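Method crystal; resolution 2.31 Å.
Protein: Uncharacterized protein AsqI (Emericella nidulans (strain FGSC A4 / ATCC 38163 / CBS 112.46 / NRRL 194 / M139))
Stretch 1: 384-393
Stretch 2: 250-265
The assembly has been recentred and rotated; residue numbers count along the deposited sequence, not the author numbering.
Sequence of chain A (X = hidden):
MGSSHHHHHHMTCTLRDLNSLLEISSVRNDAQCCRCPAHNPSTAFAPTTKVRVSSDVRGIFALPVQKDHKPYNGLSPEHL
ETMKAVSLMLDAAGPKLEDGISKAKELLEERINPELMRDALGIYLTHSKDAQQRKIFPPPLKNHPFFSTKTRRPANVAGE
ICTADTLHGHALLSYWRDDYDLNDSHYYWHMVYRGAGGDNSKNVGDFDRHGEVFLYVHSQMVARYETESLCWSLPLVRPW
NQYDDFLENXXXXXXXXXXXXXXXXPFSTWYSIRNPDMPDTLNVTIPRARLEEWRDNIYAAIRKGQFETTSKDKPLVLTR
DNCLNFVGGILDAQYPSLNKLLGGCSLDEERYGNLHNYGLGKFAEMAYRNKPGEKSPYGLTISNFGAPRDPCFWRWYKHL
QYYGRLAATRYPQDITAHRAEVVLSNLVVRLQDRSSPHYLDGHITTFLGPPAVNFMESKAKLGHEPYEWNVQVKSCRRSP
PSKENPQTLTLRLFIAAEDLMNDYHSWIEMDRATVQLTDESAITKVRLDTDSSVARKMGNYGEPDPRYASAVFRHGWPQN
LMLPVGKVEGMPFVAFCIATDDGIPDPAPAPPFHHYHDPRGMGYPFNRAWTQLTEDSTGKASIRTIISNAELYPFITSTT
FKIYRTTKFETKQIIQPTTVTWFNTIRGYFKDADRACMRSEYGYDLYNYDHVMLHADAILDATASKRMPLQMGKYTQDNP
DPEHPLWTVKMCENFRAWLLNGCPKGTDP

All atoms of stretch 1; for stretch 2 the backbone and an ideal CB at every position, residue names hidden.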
ATOM      1  N   ASN A 384     -24.211 -26.603  -0.710  1.00 34.08           N
ATOM      2  CA  ASN A 384     -23.043 -26.554   0.145  1.00 34.38           C
ATOM      3  C   ASN A 384     -21.823 -26.702  -0.742  1.00 38.12           C
ATOM      4  O   ASN A 384     -21.358 -27.814  -1.000  1.00 40.57           O
ATOM      5  CB  ASN A 384     -23.058 -27.649   1.204  1.00 33.01           C
ATOM      6  CG  ASN A 384     -21.838 -27.593   2.111  1.00 44.16           C
ATOM      7  OD1 ASN A 384     -21.057 -26.633   2.061  1.00 47.45           O
ATOM      8  ND2 ASN A 384     -21.666 -28.623   2.955  1.00 49.04           N
ATOM      9  N   PHE A 385     -21.318 -25.575  -1.209  1.00 32.60           N
ATOM     10  CA  PHE A 385     -20.216 -25.568  -2.148  1.00 31.53           C
ATOM     11  C   PHE A 385     -19.316 -24.388  -1.838  1.00 32.49           C
ATOM     12  O   PHE A 385     -19.797 -23.269  -1.633  1.00 29.45           O
ATOM     13  CB  PHE A 385     -20.740 -25.491  -3.585  1.00 32.82           C
ATOM     14  CG  PHE A 385     -19.667 -25.471  -4.642  1.00 27.84           C
ATOM     15  CD1 PHE A 385     -18.988 -24.295  -4.954  1.00 25.73           C
ATOM     16  CD2 PHE A 385     -19.363 -26.624  -5.349  1.00 22.87           C
ATOM     17  CE1 PHE A 385     -18.008 -24.270  -5.933  1.00 24.49           C
ATOM     18  CE2 PHE A 385     -18.391 -26.616  -6.336  1.00 28.61           C
ATOM     19  CZ  PHE A 385     -17.705 -25.432  -6.629  1.00 30.16           C
ATOM     20  N   GLY A 386     -18.016 -24.652  -1.789  1.00 27.65           N
ATOM     21  CA  GLY A 386     -17.021 -23.597  -1.810  1.00 26.13           C
ATOM     22  C   GLY A 386     -16.874 -22.806  -0.533  1.00 26.33           C
ATOM     23  O   GLY A 386     -16.407 -21.669  -0.568  1.00 26.26           O
ATOM     24  N   ALA A 387     -17.274 -23.394   0.592  1.00 25.60           N
ATOM     25  CA  ALA A 387     -17.113 -22.723   1.879  1.00 24.88           C
ATOM     26  C   ALA A 387     -15.668 -22.233   2.140  1.00 28.08           C
ATOM     27  O   ALA A 387     -15.486 -21.068   2.528  1.00 25.09           O
ATOM     28  CB  ALA A 387     -17.571 -23.635   3.005  1.00 27.22           C
ATOM     29  N   PRO A 388     -14.639 -23.100   1.932  1.00 26.50           N
ATOM     30  CA  PRO A 388     -13.272 -22.606   2.172  1.00 24.73           C
ATOM     31  C   PRO A 388     -12.889 -21.374   1.346  1.00 21.78           C
ATOM     32  O   PRO A 388     -11.961 -20.660   1.730  1.00 24.09           O
ATOM     33  CB  PRO A 388     -12.384 -23.799   1.775  1.00 24.76           C
ATOM     34  CG  PRO A 388     -13.244 -24.985   1.946  1.00 27.05           C
ATOM     35  CD  PRO A 388     -14.644 -24.542   1.610  1.00 23.82           C
ATOM     36  N   ARG A 389     -13.587 -21.119   0.247  1.00 22.05           N
ATOM     37  CA  ARG A 389     -13.244 -19.988  -0.606  1.00 21.65           C
ATOM     38  C   ARG A 389     -13.622 -18.659   0.043  1.00 23.49           C
ATOM     39  O   ARG A 389     -12.993 -17.630  -0.199  1.00 25.50           O
ATOM     40  CB  ARG A 389     -13.945 -20.094  -1.959  1.00 23.07           C
ATOM     41  CG  ARG A 389     -13.863 -21.438  -2.643  1.00 24.09           C
ATOM     42  CD  ARG A 389     -14.679 -21.418  -3.930  1.00 21.31           C
ATOM     43  NE  ARG A 389     -14.500 -22.672  -4.641  1.00 26.47           N
ATOM     44  CZ  ARG A 389     -13.517 -22.906  -5.505  1.00 25.55           C
ATOM     45  NH1 ARG A 389     -12.643 -21.953  -5.784  1.00 25.46           N
ATOM     46  NH2 ARG A 389     -13.411 -24.091  -6.098  1.00 26.10           N
ATOM     47  N   ASP A 390     -14.661 -18.697   0.870  1.00 26.97           N
ATOM     48  CA  ASP A 390     -15.293 -17.496   1.420  1.00 25.31           C
ATOM     49  C   ASP A 390     -14.676 -17.073   2.767  1.00 24.60           C
ATOM     50  O   ASP A 390     -14.614 -17.874   3.698  1.00 25.03           O
ATOM     51  CB  ASP A 390     -16.785 -17.777   1.573  1.00 24.17           C
ATOM     52  CG  ASP A 390     -17.613 -16.526   1.795  1.00 25.02           C
ATOM     53  OD1 ASP A 390     -17.082 -15.536   2.354  1.00 24.01           O
ATOM     54  OD2 ASP A 390     -18.814 -16.561   1.427  1.00 22.91           O
ATOM     55  N   PRO A 391     -14.210 -15.816   2.873  1.00 23.83           N
ATOM     56  CA  PRO A 391     -13.592 -15.379   4.134  1.00 21.25           C
ATOM     57  C   PRO A 391     -14.548 -15.395   5.325  1.00 25.29           C
ATOM     58  O   PRO A 391     -14.073 -15.500   6.464  1.00 24.73           O
ATOM     59  CB  PRO A 391     -13.142 -13.942   3.832  1.00 23.92           C
ATOM     60  CG  PRO A 391     -12.988 -13.899   2.351  1.00 23.13           C
ATOM     61  CD  PRO A 391     -14.117 -14.775   1.830  1.00 25.04           C
ATOM     62  N   CYS A 392     -15.860 -15.296   5.112  1.00 26.19           N
ATOM     63  CA  CYS A 392     -16.746 -15.332   6.282  1.00 25.14           C
ATOM     64  C   CYS A 392     -16.675 -16.696   6.990  1.00 24.15           C
ATOM     65  O   CYS A 392     -16.832 -16.772   8.208  1.00 23.73           O
ATOM     66  CB  CYS A 392     -18.198 -14.984   5.914  1.00 25.33           C
ATOM     67  SG  CYS A 392     -19.145 -16.206   4.981  1.00 26.49           S
ATOM     68  N   PHE A 393     -16.413 -17.773   6.256  1.00 22.63           N
ATOM     69  CA  PHE A 393     -16.395 -19.072   6.915  1.00 20.11           C
ATOM     70  C   PHE A 393     -15.137 -19.258   7.754  1.00 22.60           C
ATOM     71  O   PHE A 393     -15.142 -20.004   8.732  1.00 21.47           O
ATOM     72  CB  PHE A 393     -16.547 -20.201   5.900  1.00 25.30           C
ATOM     73  CG  PHE A 393     -17.934 -20.279   5.308  1.00 28.72           C
ATOM     74  CD1 PHE A 393     -18.217 -19.719   4.068  1.00 29.94           C
ATOM     75  CD2 PHE A 393     -18.973 -20.833   6.029  1.00 30.10           C
ATOM     76  CE1 PHE A 393     -19.493 -19.776   3.535  1.00 29.97           C
ATOM     77  CE2 PHE A 393     -20.266 -20.880   5.505  1.00 32.08           C
ATOM     78  CZ  PHE A 393     -20.522 -20.357   4.263  1.00 25.67           C
ATOM     79  N   UNK A 250     -16.657  -7.867   2.118  1.00 29.70           N
ATOM     80  CA  UNK A 250     -17.517  -8.345   1.051  1.00 31.66           C
ATOM     81  C   UNK A 250     -16.791  -9.376   0.209  1.00 31.75           C
ATOM     82  O   UNK A 250     -15.572  -9.470   0.235  1.00 38.17           O
ATOM     83  CB  UNK A 250     -17.993  -7.182   0.178  1.00 31.66           C
ATOM     84  N   UNK A 251     -17.535 -10.161  -0.550  1.00 27.82           N
ATOM     85  CA  UNK A 251     -16.931 -11.295  -1.209  1.00 26.72           C
ATOM     86  C   UNK A 251     -17.584 -11.563  -2.542  1.00 27.87           C
ATOM     87  O   UNK A 251     -18.808 -11.497  -2.665  1.00 27.51           O
ATOM     88  CB  UNK A 251     -17.014 -12.537  -0.320  1.00 26.72           C
ATOM     89  N   UNK A 252     -16.769 -11.894  -3.534  1.00 24.16           N
ATOM     90  CA  UNK A 252     -17.292 -12.310  -4.820  1.00 27.91           C
ATOM     91  C   UNK A 252     -16.594 -13.582  -5.276  1.00 25.23           C
ATOM     92  O   UNK A 252     -15.371 -13.598  -5.397  1.00 29.47           O
ATOM     93  CB  UNK A 252     -17.124 -11.199  -5.858  1.00 27.91           C
ATOM     94  N   UNK A 253     -17.364 -14.652  -5.543  1.00 29.13           N
ATOM     95  CA  UNK A 253     -16.748 -15.903  -6.012  1.00 33.91           C
ATOM     96  C   UNK A 253     -15.928 -15.656  -7.287  1.00 34.75           C
ATOM     97  O   UNK A 253     -16.252 -14.696  -7.992  1.00 32.81           O
ATOM     98  CB  UNK A 253     -17.820 -16.963  -6.271  1.00 33.91           C
ATOM     99  N   UNK A 254     -14.895 -16.458  -7.567  1.00 33.20           N
ATOM    100  CA  UNK A 254     -14.126 -16.242  -8.801  1.00 36.78           C
ATOM    101  C   UNK A 254     -15.045 -16.334  -9.995  1.00 43.31           C
ATOM    102  O   UNK A 254     -15.913 -17.216 -10.058  1.00 43.12           O
ATOM    103  CB  UNK A 254     -12.987 -17.256  -8.930  1.00 36.78           C
ATOM    104  N   UNK A 255     -14.810 -15.439 -10.949  1.00 39.10           N
ATOM    105  CA  UNK A 255     -15.798 -15.087 -11.959  1.00 42.82           C
ATOM    106  C   UNK A 255     -16.467 -16.304 -12.605  1.00 39.47           C
ATOM    107  O   UNK A 255     -17.644 -16.266 -12.930  1.00 45.07           O
ATOM    108  CB  UNK A 255     -15.136 -14.234 -13.043  1.00 42.82           C
ATOM    109  N   UNK A 256     -15.733 -17.393 -12.752  1.00 33.15           N
ATOM    110  CA  UNK A 256     -16.297 -18.579 -13.378  1.00 35.98           C
ATOM    111  C   UNK A 256     -17.457 -19.156 -12.544  1.00 40.47           C
ATOM    112  O   UNK A 256     -18.386 -19.742 -13.091  1.00 44.75           O
ATOM    113  CB  UNK A 256     -15.207 -19.635 -13.572  1.00 35.98           C
ATOM    114  N   UNK A 257     -17.422 -18.945 -11.228  1.00 36.24           N
ATOM    115  CA  UNK A 257     -18.408 -19.501 -10.300  1.00 33.09           C
ATOM    116  C   UNK A 257     -19.588 -18.573 -10.057  1.00 33.50           C
ATOM    117  O   UNK A 257     -20.593 -18.986  -9.471  1.00 30.96           O
ATOM    118  CB  UNK A 257     -17.737 -19.826  -8.964  1.00 33.09           C
ATOM    119  N   UNK A 258     -19.465 -17.317 -10.487  1.00 32.31           N
ATOM    120  CA  UNK A 258     -20.477 -16.309 -10.181  1.00 38.80           C
ATOM    121  C   UNK A 258     -21.804 -16.640 -10.875  1.00 35.17           C
ATOM    122  O   UNK A 258     -22.877 -16.196 -10.459  1.00 32.80           O
ATOM    123  CB  UNK A 258     -19.989 -14.922 -10.604  1.00 38.80           C
ATOM    124  N   UNK A 259     -21.717 -17.445 -11.929  1.00 37.12           N
ATOM    125  CA  UNK A 259     -22.890 -17.906 -12.654  1.00 37.84           C
ATOM    126  C   UNK A 259     -23.851 -18.684 -11.765  1.00 37.55           C
ATOM    127  O   UNK A 259     -25.067 -18.553 -11.896  1.00 39.72           O
ATOM    128  CB  UNK A 259     -22.462 -18.775 -13.839  1.00 37.84           C
ATOM    129  N   UNK A 260     -23.297 -19.493 -10.864  1.00 36.70           N
ATOM    130  CA  UNK A 260     -24.082 -20.477 -10.122  1.00 35.22           C
ATOM    131  C   UNK A 260     -24.450 -20.013  -8.735  1.00 34.25           C
ATOM    132  O   UNK A 260     -25.450 -20.464  -8.192  1.00 38.24           O
ATOM    133  CB  UNK A 260     -23.313 -21.796 -10.025  1.00 35.22           C
ATOM    134  N   UNK A 261     -23.629 -19.146  -8.147  1.00 33.63           N
ATOM    135  CA  UNK A 261     -23.994 -18.495  -6.889  1.00 26.49           C
ATOM    136  C   UNK A 261     -23.248 -17.179  -6.713  1.00 30.50           C
ATOM    137  O   UNK A 261     -22.218 -16.945  -7.354  1.00 35.20           O
ATOM    138  CB  UNK A 261     -23.707 -19.422  -5.706  1.00 26.49           C
ATOM    139  N   UNK A 262     -23.781 -16.318  -5.851  1.00 27.14           N
ATOM    140  CA  UNK A 262     -23.220 -14.998  -5.649  1.00 25.37           C
ATOM    141  C   UNK A 262     -22.500 -14.846  -4.323  1.00 31.85           C
ATOM    142  O   UNK A 262     -22.412 -15.782  -3.518  1.00 26.65           O
ATOM    143  CB  UNK A 262     -24.328 -13.948  -5.750  1.00 25.37           C
ATOM    144  N   UNK A 263     -21.967 -13.651  -4.100  1.00 34.14           N
ATOM    145  CA  UNK A 263     -21.340 -13.329  -2.838  1.00 28.52           C
ATOM    146  C   UNK A 263     -22.230 -12.421  -2.013  1.00 29.21           C
ATOM    147  O   UNK A 263     -23.430 -12.646  -1.899  1.00 28.76           O
ATOM    148  CB  UNK A 263     -19.976 -12.675  -3.068  1.00 28.52           C
ATOM    149  N   UNK A 264     -21.628 -11.382  -1.446  1.00 29.13           N
ATOM    150  CA  UNK A 264     -22.336 -10.427  -0.608  1.00 26.71           C
ATOM    151  C   UNK A 264     -21.505  -9.139  -0.598  1.00 28.91           C
ATOM    152  O   UNK A 264     -20.285  -9.186  -0.790  1.00 25.95           O
ATOM    153  CB  UNK A 264     -22.556 -10.971   0.805  1.00 26.71           C
ATOM    154  N   UNK A 265     -22.158  -7.981  -0.404  1.00 27.01           N
ATOM    155  CA  UNK A 265     -21.428  -6.702  -0.437  1.00 25.53           C
ATOM    156  C   UNK A 265     -20.607  -6.424   0.837  1.00 24.85           C
ATOM    157  O   UNK A 265     -20.713  -7.169   1.811  1.00 28.13           O
ATOM    158  CB  UNK A 265     -22.421  -5.558  -0.653  1.00 25.53           C
TER

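Position 250 has phi/psi 72/162; positive phi favours glycine, and an ideal CB would lie 2.8 Å from C of position 265. It is Gly250.

At position 251 CA-to-CB points toward stretch 1, and the ideal CB lies 4.0 Å from Asp390 OD1 and 4.2 Å from Pro391 CD. A long or flat side chain could run along the backbone of 389-391; several would serve. The residue is Tyr251, chi1 t. Its ring receives Asp390 CA over one face, 4.1 Å from the centroid and 14° off the normal, a CH-pi contact, while Tyr251 CD1 packs at 3.6 Å on Pro391 CD.

Positions 252 and 253 offer little to read: neither ideal CB has an atom of stretch 1 within 5.5 Å. Phi of -57 at 253 permits proline. They are Ala252 and Pro253.

At 254 CA-to-CB points sideways, so only a side chain of some length could reach across. Ile254 does so, with CD1 4.1 Å from Arg389 NH1.

Positions 255 and 256, with helical phi/psi, are out of reach and leave the choice open; they are Ser255 and Ser256.

Position 257 points toward stretch 1, its ideal CB 5.4 Å from Phe385 CE1. The Phe385 ring and the Arg389 side chain suggest a medium apolar group, leucine or methionine. Leu257 sets CD2 4.0 Å from Phe385 CE1 and CD1 over one face of the Arg389 guanidinium, 3.7 Å from NE.

Positions 258, 259 and 260 are out of reach and unconstrained by stretch 1: Ile258, Glu259 and His260.

Position 261 points toward stretch 1, but its CA is 9.3 Å from that of Phe385, so a large side chain is needed to make contact; an aromatic would suit. Tyr261 meets Phe385 rim to rim, planes at 65°, with Tyr261 CE1 3.6 Å from Phe385 CD1. One water joins Tyr261 OH (2.7 Å from the water O) and Tyr251 OH (3.0 Å from it), and donates to Gly386 O at 2.6 Å.

Position 262 has room for a CB, so Gly262 is not forced. At 263 an ideal CB would lie 1.7 Å from Tyr251 O, which explains Gly263.

Position 264 points toward stretch 1, where the Asp390 carboxylate invites a long donor: tyrosine, lysine or arginine. Tyr264 OH donates to Asp390 OD1 at 2.7 Å, the same oxygen that caps the helix by accepting from Cys392 N at 3.0 Å.

Position 265, phi -76, is out of reach and admits proline: Pro265.

Stretch 2, residues 250-265: GYAPISSLIEHYGGYP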
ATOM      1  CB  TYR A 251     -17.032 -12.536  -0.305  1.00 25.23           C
ATOM      2  CG  TYR A 251     -16.771 -13.844  -1.011  1.00 23.56           C
ATOM      3  CD1 TYR A 251     -15.494 -14.171  -1.440  1.00 19.98           C
ATOM      4  CD2 TYR A 251     -17.794 -14.756  -1.235  1.00 21.12           C
ATOM      5  CE1 TYR A 251     -15.239 -15.364  -2.071  1.00 20.29           C
ATOM      6  CE2 TYR A 251     -17.545 -15.965  -1.868  1.00 19.89           C
ATOM      7  CZ  TYR A 251     -16.260 -16.256  -2.283  1.00 23.18           C
ATOM      8  OH  TYR A 251     -15.977 -17.434  -2.926  1.00 24.21           O
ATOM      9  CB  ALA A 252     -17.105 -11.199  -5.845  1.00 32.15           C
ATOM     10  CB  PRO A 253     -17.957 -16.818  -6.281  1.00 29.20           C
ATOM     11  CG  PRO A 253     -19.082 -16.220  -5.540  1.00 27.81           C
ATOM     12  CD  PRO A 253     -18.830 -14.744  -5.490  1.00 26.60           C
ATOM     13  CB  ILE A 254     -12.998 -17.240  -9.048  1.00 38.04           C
ATOM     14  CG1 ILE A 254     -12.522 -17.876  -7.768  1.00 35.70           C
ATOM     15  CG2 ILE A 254     -11.842 -16.559  -9.787  1.00 38.60           C
ATOM     16  CD1 ILE A 254     -11.376 -18.738  -8.051  1.00 39.22           C
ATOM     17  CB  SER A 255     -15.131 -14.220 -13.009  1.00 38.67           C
ATOM     18  OG  SER A 255     -14.114 -13.452 -12.379  1.00 34.83           O
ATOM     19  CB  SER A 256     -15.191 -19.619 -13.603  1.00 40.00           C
ATOM     20  OG  SER A 256     -13.973 -18.998 -14.041  1.00 32.24           O
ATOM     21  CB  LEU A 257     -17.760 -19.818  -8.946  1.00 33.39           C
ATOM     22  CG  LEU A 257     -16.672 -20.887  -8.853  1.00 28.52           C
ATOM     23  CD1 LEU A 257     -16.110 -20.921  -7.445  1.00 26.56           C
ATOM     24  CD2 LEU A 257     -17.215 -22.244  -9.234  1.00 30.46           C
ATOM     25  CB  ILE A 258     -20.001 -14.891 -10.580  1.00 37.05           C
ATOM     26  CG1 ILE A 258     -20.857 -13.821  -9.902  1.00 34.19           C
ATOM     27  CG2 ILE A 258     -20.042 -14.706 -12.073  1.00 38.62           C
ATOM     28  CD1 ILE A 258     -20.507 -13.599  -8.464  1.00 32.04           C
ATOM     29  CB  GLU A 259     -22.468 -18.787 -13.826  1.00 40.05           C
ATOM     30  CG  GLU A 259     -22.183 -18.036 -15.108  1.00 47.35           C
ATOM     31  CD  GLU A 259     -21.931 -18.978 -16.267  1.00 58.47           C
ATOM     32  OE1 GLU A 259     -22.786 -19.865 -16.507  1.00 60.32           O
ATOM     33  OE2 GLU A 259     -20.881 -18.833 -16.935  1.00 60.79           O
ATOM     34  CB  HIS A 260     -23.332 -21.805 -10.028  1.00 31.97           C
ATOM     35  CG  HIS A 260     -22.841 -22.310 -11.343  1.00 36.31           C
ATOM     36  ND1 HIS A 260     -23.592 -23.131 -12.153  1.00 34.02           N
ATOM     37  CD2 HIS A 260     -21.649 -22.142 -11.980  1.00 36.83           C
ATOM     38  CE1 HIS A 260     -22.906 -23.424 -13.245  1.00 37.03           C
ATOM     39  NE2 HIS A 260     -21.718 -22.843 -13.155  1.00 37.72           N
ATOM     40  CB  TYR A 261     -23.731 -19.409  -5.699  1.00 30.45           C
ATOM     41  CG  TYR A 261     -22.269 -19.706  -5.398  1.00 37.93           C
ATOM     42  CD1 TYR A 261     -21.598 -20.735  -6.050  1.00 33.78           C
ATOM     43  CD2 TYR A 261     -21.580 -18.987  -4.428  1.00 33.12           C
ATOM     44  CE1 TYR A 261     -20.279 -21.025  -5.765  1.00 29.66           C
ATOM     45  CE2 TYR A 261     -20.262 -19.269  -4.130  1.00 31.32           C
ATOM     46  CZ  TYR A 261     -19.614 -20.291  -4.800  1.00 33.44           C
ATOM     47  OH  TYR A 261     -18.301 -20.572  -4.491  1.00 27.99           O
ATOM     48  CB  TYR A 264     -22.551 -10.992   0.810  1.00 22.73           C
ATOM     49  CG  TYR A 264     -21.292 -11.569   1.430  1.00 28.12           C
ATOM     50  CD1 TYR A 264     -20.350 -10.733   2.004  1.00 27.47           C
ATOM     51  CD2 TYR A 264     -21.042 -12.946   1.432  1.00 26.84           C
ATOM     52  CE1 TYR A 264     -19.203 -11.221   2.552  1.00 24.33           C
ATOM     53  CE2 TYR A 264     -19.869 -13.456   1.991  1.00 23.72           C
ATOM     54  CZ  TYR A 264     -18.958 -12.578   2.553  1.00 26.71           C
ATOM     55  OH  TYR A 264     -17.782 -13.018   3.126  1.00 22.72           O
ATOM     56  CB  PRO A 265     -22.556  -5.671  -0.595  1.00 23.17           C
ATOM     57  CG  PRO A 265     -23.756  -6.345   0.035  1.00 21.91           C
ATOM     58  CD  PRO A 265     -23.618  -7.792  -0.316  1.00 25.12           C
TER
HETATM   59  O   HOH W   1     -17.529 -19.787  -2.044  1.00 24.97           O
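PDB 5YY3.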